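Local atomic coordinates of BT_4661 (Bacteroides thetaiotaomicron, PDB entry 4AK1), a protein that probably binds heparin and heparan sulphate at the cell surface as a SusE-like component of the heparin utilisation system. Residues I49-E54 / N77-L82; Q398-V403 / T413-L418. All coordinates share one frame; numbering follows the deposited sequence.

Contact 1. Residues I49-E54 / N77-L82; sequences ITLDGE and NTPVGL
The flat peptide joining G81 to L82 carries a methyl of L51 on one face: CD1 stands almost straight above G81 C, at 3.7 Å, and also reaches L82 O at 3.6 Å. G81 has no side chain, and a CB would run into that methyl, so the leucine can settle directly on the backbone. At the outer end of the next carbonyl group the grip is polar. D52 N donates to L82 O over 3.2 Å in a nearly straight bond (168°), arriving tilted 19° from the carbonyl plane. The second methyl of L51 goes to the proline ring, where CD2 lies 4.1 Å from both P79 CB and P79 CG and approaches the ring obliquely. Having CG of L51 anti to its N (chi1 169°) brings CD1 and CD2 up against G81 and P79. L51 also opens the type I' turn L51-E54, the tight two-residue reversal of a beta hairpin, closed by E54 N to L51 O; the positive phi angles of D52 and G53 suit it. Strand 54-55 is the outermost strand of a mixed sheet in this chain, with 42-51 between it and 81-91. A second subunit covers this end: its R657 makes a salt bridge to D52 OD2 and a hydrogen bond to V80 O, while F56 and Y83 of L51's own chain pack on L51.

Contact 2. Residues Q398-V403 / T413-L418; sequences QYTVQV and TATFTL
V401 sets its CB over one face of the F416 ring on the tightly packed side of this strand pair, the two side chains side by side and pointing the same way. CB sits 3.8 Å from the ring centroid, 21° off the normal, in a CH-pi contact offset toward the rim, and the two methyls flank the CE1-CZ-CE2 end. The F416 ring gets there because its CG stands between the backbone N and the carbonyl carbon (chi1 66°), which folds it over the neighbouring strand. I386 and Y339 also pack on this ring. Replacing F416 by alanine would remove the ring, and V401 is likely to lose its aromatic cover, with a gap opened beside I386. Between the two faces runs the backbone of an antiparallel beta hairpin, 397-407 with 410-421, the central pair of a four-stranded sheet; V401 N to F416 O, at 2.8 Å and 175°, is one of six such bonds. The face bearing T400, Q402, T415 and T417 is more polar and holds water, which bridges T400 OG1 and T417 OG1, although the methyls T400 CG2 and T415 CG2 press together at 3.5 Å. D341 of the third subunit hydrogen-bonds to T415 OG1, and T415 of that subunit to T417 OG1.

How the contacts relate
After strands 14-23 and 32-37, near the N terminus, the chain runs along strand 42-51, turns into the short strand 54-55, and after strands 61-63 and 70-72 returns at 77-82 beside the turn it left. Contact 1 thus closes a loop of 22 intervening residues and ties the hairpin turn to the start of strand 81-91. Some 300 residues later contact 2 closes a much shorter excursion, nine residues at the end of a hairpin, and holds neighbouring strands 397-407 and 410-421 together. The two follow in series, neither nesting nor crossing. They belong to separate sheets, their centres about 48 Å apart and their nearest atoms about 33 Å apart, and each meets a different neighbouring subunit.

Contact 1. Residues I49-E54 / N77-L82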
ATOM      1  N   ILE A  49       0.637  31.431 -11.948  1.00 19.33           N
ATOM      2  CA  ILE A  49       1.329  31.950 -13.126  1.00 18.92           C
ATOM      3  C   ILE A  49       2.813  31.701 -12.925  1.00 19.57           C
ATOM      4  O   ILE A  49       3.352  32.029 -11.876  1.00 20.04           O
ATOM      5  CB  ILE A  49       1.072  33.460 -13.340  1.00 18.60           C
ATOM      6  CG1 ILE A  49      -0.433  33.749 -13.457  1.00 18.70           C
ATOM      7  CG2 ILE A  49       1.797  33.965 -14.594  1.00 18.82           C
ATOM      8  CD1 ILE A  49      -0.802  35.219 -13.266  1.00 18.67           C
ATOM      9  N   THR A  50       3.474  31.107 -13.918  1.00 19.90           N
ATOM     10  CA  THR A  50       4.938  31.000 -13.879  1.00 20.94           C
ATOM     11  C   THR A  50       5.539  31.807 -15.014  1.00 20.37           C
ATOM     12  O   THR A  50       4.882  32.030 -16.040  1.00 19.54           O
ATOM     13  CB  THR A  50       5.453  29.544 -13.957  1.00 22.87           C
ATOM     14  OG1 THR A  50       5.020  28.938 -15.183  1.00 23.02           O
ATOM     15  CG2 THR A  50       4.951  28.721 -12.769  1.00 23.98           C
ATOM     16  N   LEU A  51       6.764  32.279 -14.810  1.00 20.43           N
ATOM     17  CA  LEU A  51       7.504  32.953 -15.870  1.00 20.25           C
ATOM     18  C   LEU A  51       8.869  32.293 -15.970  1.00 21.52           C
ATOM     19  O   LEU A  51       9.628  32.273 -15.002  1.00 22.29           O
ATOM     20  CB  LEU A  51       7.635  34.458 -15.591  1.00 19.61           C
ATOM     21  CG  LEU A  51       8.605  35.260 -16.468  1.00 20.02           C
ATOM     22  CD1 LEU A  51       8.192  35.215 -17.941  1.00 19.78           C
ATOM     23  CD2 LEU A  51       8.704  36.703 -15.988  1.00 19.91           C
ATOM     24  N   ASP A  52       9.163  31.716 -17.131  1.00 21.99           N
ATOM     25  CA  ASP A  52      10.483  31.122 -17.377  1.00 23.64           C
ATOM     26  C   ASP A  52      10.843  30.103 -16.272  1.00 25.21           C
ATOM     27  O   ASP A  52      11.946  30.114 -15.728  1.00 26.62           O
ATOM     28  CB  ASP A  52      11.526  32.263 -17.516  1.00 23.66           C
ATOM     29  CG  ASP A  52      12.934  31.766 -17.842  1.00 25.64           C
ATOM     30  OD1 ASP A  52      13.065  30.640 -18.376  1.00 26.90           O
ATOM     31  OD2 ASP A  52      13.908  32.510 -17.565  1.00 25.70           O
ATOM     32  N   GLY A  53       9.888  29.236 -15.938  1.00 25.50           N
ATOM     33  CA  GLY A  53      10.098  28.155 -14.970  1.00 27.58           C
ATOM     34  C   GLY A  53      10.110  28.538 -13.488  1.00 28.22           C
ATOM     35  O   GLY A  53      10.448  27.706 -12.639  1.00 30.43           O
ATOM     36  N   GLU A  54       9.752  29.783 -13.170  1.00 26.29           N
ATOM     37  CA  GLU A  54       9.717  30.238 -11.776  1.00 27.10           C
ATOM     38  C   GLU A  54       8.394  30.917 -11.450  1.00 25.19           C
ATOM     39  O   GLU A  54       7.757  31.455 -12.347  1.00 23.09           O
ATOM     40  CB  GLU A  54      10.853  31.226 -11.507  1.00 27.80           C
ATOM     41  CG  GLU A  54      12.243  30.672 -11.743  1.00 30.25           C
ATOM     42  CD  GLU A  54      12.656  29.612 -10.743  1.00 33.37           C
ATOM     43  OE1 GLU A  54      12.006  29.446  -9.693  1.00 34.34           O
ATOM     44  OE2 GLU A  54      13.660  28.942 -11.010  1.00 36.03           O
ATOM     45  N   ASN A  77       3.491  45.089 -13.981  1.00 29.08           N
ATOM     46  CA  ASN A  77       4.792  44.946 -14.631  1.00 28.41           C
ATOM     47  C   ASN A  77       4.730  43.822 -15.654  1.00 25.82           C
ATOM     48  O   ASN A  77       4.033  42.820 -15.455  1.00 24.31           O
ATOM     49  CB  ASN A  77       5.904  44.660 -13.624  1.00 28.75           C
ATOM     50  CG  ASN A  77       6.106  45.790 -12.638  1.00 31.41           C
ATOM     51  OD1 ASN A  77       6.064  46.972 -12.997  1.00 33.00           O
ATOM     52  ND2 ASN A  77       6.351  45.431 -11.383  1.00 32.29           N
ATOM     53  N   THR A  78       5.460  43.992 -16.746  1.00 25.64           N
ATOM     54  CA  THR A  78       5.429  43.016 -17.845  1.00 24.40           C
ATOM     55  C   THR A  78       6.832  42.618 -18.322  1.00 23.98           C
ATOM     56  O   THR A  78       7.228  42.967 -19.439  1.00 24.52           O
ATOM     57  CB  THR A  78       4.625  43.565 -19.046  1.00 25.45           C
ATOM     58  OG1 THR A  78       5.198  44.808 -19.467  1.00 27.13           O
ATOM     59  CG2 THR A  78       3.170  43.785 -18.667  1.00 26.21           C
ATOM     60  N   PRO A  79       7.592  41.892 -17.479  1.00 23.40           N
ATOM     61  CA  PRO A  79       8.905  41.418 -17.942  1.00 23.45           C
ATOM     62  C   PRO A  79       8.793  40.446 -19.111  1.00 22.56           C
ATOM     63  O   PRO A  79       7.764  39.783 -19.283  1.00 21.71           O
ATOM     64  CB  PRO A  79       9.508  40.705 -16.715  1.00 23.51           C
ATOM     65  CG  PRO A  79       8.501  40.804 -15.620  1.00 23.39           C
ATOM     66  CD  PRO A  79       7.221  41.354 -16.155  1.00 23.02           C
ATOM     67  N   VAL A  80       9.871  40.357 -19.887  1.00 22.92           N
ATOM     68  CA  VAL A  80       9.869  39.592 -21.126  1.00 22.95           C
ATOM     69  C   VAL A  80      10.108  38.108 -20.874  1.00 22.32           C
ATOM     70  O   VAL A  80      11.045  37.733 -20.149  1.00 22.23           O
ATOM     71  CB  VAL A  80      10.949  40.133 -22.076  1.00 24.25           C
ATOM     72  CG1 VAL A  80      10.968  39.341 -23.384  1.00 25.19           C
ATOM     73  CG2 VAL A  80      10.724  41.619 -22.330  1.00 25.15           C
ATOM     74  N   GLY A  81       9.274  37.272 -21.487  1.00 21.90           N
ATOM     75  CA  GLY A  81       9.473  35.828 -21.463  1.00 22.09           C
ATOM     76  C   GLY A  81       8.178  35.052 -21.602  1.00 21.48           C
ATOM     77  O   GLY A  81       7.109  35.639 -21.755  1.00 21.05           O
ATOM     78  N   LEU A  82       8.272  33.725 -21.531  1.00 22.10           N
ATOM     79  CA  LEU A  82       7.105  32.851 -21.669  1.00 21.95           C
ATOM     80  C   LEU A  82       6.392  32.614 -20.333  1.00 20.74           C
ATOM     81  O   LEU A  82       6.993  32.088 -19.389  1.00 20.74           O
ATOM     82  CB  LEU A  82       7.524  31.521 -22.293  1.00 23.87           C
ATOM     83  CG  LEU A  82       6.445  30.442 -22.459  1.00 24.61           C
ATOM     84  CD1 LEU A  82       5.306  30.915 -23.357  1.00 24.99           C
ATOM     85  CD2 LEU A  82       7.090  29.191 -23.038  1.00 26.84           C
TER

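Contact 2. Residues Q398-V403 / T413-L418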
ATOM      1  N   GLN A 398     -31.169   5.489   0.590  1.00 18.24           N
ATOM      2  CA  GLN A 398     -31.772   6.803   0.582  1.00 18.31           C
ATOM      3  C   GLN A 398     -31.181   7.612  -0.582  1.00 18.25           C
ATOM      4  O   GLN A 398     -29.963   7.592  -0.820  1.00 18.45           O
ATOM      5  CB  GLN A 398     -31.531   7.504   1.919  1.00 19.30           C
ATOM      6  CG  GLN A 398     -32.266   8.836   2.032  1.00 19.56           C
ATOM      7  CD  GLN A 398     -32.311   9.389   3.442  1.00 20.66           C
ATOM      8  OE1 GLN A 398     -31.337   9.992   3.918  1.00 21.28           O
ATOM      9  NE2 GLN A 398     -33.462   9.230   4.109  1.00 20.38           N
ATOM     10  N   TYR A 399     -32.045   8.321  -1.298  1.00 17.54           N
ATOM     11  CA  TYR A 399     -31.652   8.958  -2.540  1.00 17.33           C
ATOM     12  C   TYR A 399     -32.140  10.379  -2.574  1.00 17.29           C
ATOM     13  O   TYR A 399     -33.257  10.660  -2.133  1.00 17.28           O
ATOM     14  CB  TYR A 399     -32.243   8.199  -3.742  1.00 16.96           C
ATOM     15  CG  TYR A 399     -31.863   6.740  -3.788  1.00 17.06           C
ATOM     16  CD1 TYR A 399     -30.662   6.327  -4.382  1.00 17.18           C
ATOM     17  CD2 TYR A 399     -32.693   5.765  -3.220  1.00 16.89           C
ATOM     18  CE1 TYR A 399     -30.309   4.983  -4.426  1.00 17.09           C
ATOM     19  CE2 TYR A 399     -32.342   4.426  -3.245  1.00 16.84           C
ATOM     20  CZ  TYR A 399     -31.158   4.042  -3.855  1.00 17.11           C
ATOM     21  OH  TYR A 399     -30.820   2.705  -3.866  1.00 17.44           O
ATOM     22  N   THR A 400     -31.319  11.266  -3.129  1.00 17.21           N
ATOM     23  CA  THR A 400     -31.741  12.633  -3.407  1.00 17.25           C
ATOM     24  C   THR A 400     -32.121  12.752  -4.888  1.00 16.93           C
ATOM     25  O   THR A 400     -31.333  12.401  -5.760  1.00 17.05           O
ATOM     26  CB  THR A 400     -30.598  13.608  -3.067  1.00 17.78           C
ATOM     27  OG1 THR A 400     -30.181  13.370  -1.720  1.00 18.03           O
ATOM     28  CG2 THR A 400     -31.055  15.070  -3.204  1.00 17.93           C
ATOM     29  N   VAL A 401     -33.330  13.232  -5.172  1.00 16.70           N
ATOM     30  CA  VAL A 401     -33.807  13.346  -6.556  1.00 16.43           C
ATOM     31  C   VAL A 401     -34.065  14.811  -6.891  1.00 16.87           C
ATOM     32  O   VAL A 401     -34.697  15.520  -6.109  1.00 16.91           O
ATOM     33  CB  VAL A 401     -35.105  12.529  -6.775  1.00 15.98           C
ATOM     34  CG1 VAL A 401     -35.563  12.582  -8.234  1.00 15.87           C
ATOM     35  CG2 VAL A 401     -34.916  11.088  -6.331  1.00 15.78           C
ATOM     36  N   GLN A 402     -33.603  15.263  -8.056  1.00 17.24           N
ATOM     37  CA  GLN A 402     -33.871  16.642  -8.488  1.00 17.84           C
ATOM     38  C   GLN A 402     -34.537  16.685  -9.834  1.00 17.64           C
ATOM     39  O   GLN A 402     -34.145  15.939 -10.742  1.00 17.25           O
ATOM     40  CB  GLN A 402     -32.589  17.433  -8.627  1.00 18.92           C
ATOM     41  CG  GLN A 402     -31.901  17.773  -7.339  1.00 20.19           C
ATOM     42  CD  GLN A 402     -30.714  18.654  -7.634  1.00 21.49           C
ATOM     43  OE1 GLN A 402     -29.697  18.166  -8.120  1.00 22.97           O
ATOM     44  NE2 GLN A 402     -30.862  19.948  -7.413  1.00 22.00           N
ATOM     45  N   VAL A 403     -35.517  17.579  -9.959  1.00 17.64           N
ATOM     46  CA  VAL A 403     -36.255  17.756 -11.208  1.00 17.83           C
ATOM     47  C   VAL A 403     -36.209  19.221 -11.591  1.00 18.41           C
ATOM     48  O   VAL A 403     -36.493  20.105 -10.755  1.00 18.53           O
ATOM     49  CB  VAL A 403     -37.730  17.304 -11.086  1.00 17.56           C
ATOM     50  CG1 VAL A 403     -38.478  17.550 -12.398  1.00 17.78           C
ATOM     51  CG2 VAL A 403     -37.818  15.828 -10.710  1.00 17.02           C
ATOM     52  N   THR A 413     -35.735  24.350 -10.089  1.00 23.04           N
ATOM     53  CA  THR A 413     -35.426  22.970  -9.726  0.70 22.04           C
ATOM     54  C   THR A 413     -35.997  22.668  -8.338  1.00 21.51           C
ATOM     55  O   THR A 413     -35.929  23.508  -7.431  1.00 22.26           O
ATOM     56  CB  THR A 413     -33.909  22.698  -9.819  0.70 22.17           C
ATOM     57  OG1 THR A 413     -33.465  23.000 -11.148  0.70 22.58           O
ATOM     58  CG2 THR A 413     -33.558  21.253  -9.501  0.70 21.60           C
ATOM     59  N   ALA A 414     -36.573  21.485  -8.202  1.00 20.19           N
ATOM     60  CA  ALA A 414     -37.137  20.994  -6.945  1.00 19.29           C
ATOM     61  C   ALA A 414     -36.367  19.751  -6.527  1.00 18.30           C
ATOM     62  O   ALA A 414     -35.897  18.983  -7.383  1.00 18.17           O
ATOM     63  CB  ALA A 414     -38.611  20.646  -7.116  1.00 18.95           C
ATOM     64  N   THR A 415     -36.272  19.526  -5.220  1.00 17.56           N
ATOM     65  CA  THR A 415     -35.540  18.365  -4.688  1.00 16.99           C
ATOM     66  C   THR A 415     -36.439  17.605  -3.723  1.00 16.58           C
ATOM     67  O   THR A 415     -37.176  18.217  -2.962  1.00 16.70           O
ATOM     68  CB  THR A 415     -34.256  18.833  -3.950  1.00 17.30           C
ATOM     69  OG1 THR A 415     -33.493  19.675  -4.819  1.00 17.43           O
ATOM     70  CG2 THR A 415     -33.381  17.650  -3.509  1.00 17.08           C
ATOM     71  N   PHE A 416     -36.383  16.275  -3.761  1.00 16.18           N
ATOM     72  CA  PHE A 416     -36.966  15.472  -2.688  1.00 16.16           C
ATOM     73  C   PHE A 416     -36.061  14.317  -2.336  1.00 16.04           C
ATOM     74  O   PHE A 416     -35.138  13.957  -3.098  1.00 15.86           O
ATOM     75  CB  PHE A 416     -38.398  14.964  -3.015  1.00 16.02           C
ATOM     76  CG  PHE A 416     -38.467  13.972  -4.162  1.00 15.66           C
ATOM     77  CD1 PHE A 416     -38.573  14.421  -5.482  1.00 15.68           C
ATOM     78  CD2 PHE A 416     -38.453  12.600  -3.928  1.00 15.45           C
ATOM     79  CE1 PHE A 416     -38.659  13.522  -6.542  1.00 15.43           C
ATOM     80  CE2 PHE A 416     -38.532  11.684  -4.984  1.00 15.17           C
ATOM     81  CZ  PHE A 416     -38.635  12.146  -6.298  1.00 15.09           C
ATOM     82  N   THR A 417     -36.336  13.735  -1.173  1.00 16.09           N
ATOM     83  CA  THR A 417     -35.634  12.549  -0.714  1.00 16.05           C
ATOM     84  C   THR A 417     -36.520  11.305  -0.876  1.00 15.77           C
ATOM     85  O   THR A 417     -37.681  11.301  -0.449  1.00 15.96           O
ATOM     86  CB  THR A 417     -35.192  12.739   0.749  1.00 16.54           C
ATOM     87  OG1 THR A 417     -34.275  13.843   0.809  1.00 16.82           O
ATOM     88  CG2 THR A 417     -34.513  11.481   1.316  1.00 16.74           C
ATOM     89  N   LEU A 418     -35.962  10.270  -1.503  1.00 15.41           N
ATOM     90  CA  LEU A 418     -36.630   8.977  -1.691  1.00 15.33           C
ATOM     91  C   LEU A 418     -35.905   7.927  -0.843  1.00 15.52           C
ATOM     92  O   LEU A 418     -34.702   7.710  -1.020  1.00 15.60           O
ATOM     93  CB  LEU A 418     -36.591   8.573  -3.181  1.00 14.81           C
ATOM     94  CG  LEU A 418     -36.981   7.123  -3.497  1.00 14.44           C
ATOM     95  CD1 LEU A 418     -38.466   6.914  -3.209  1.00 14.52           C
ATOM     96  CD2 LEU A 418     -36.629   6.745  -4.932  1.00 14.29           C
TER
HETATM   97  O   HOH W   1     -31.490  13.520   0.641  1.00 19.35           O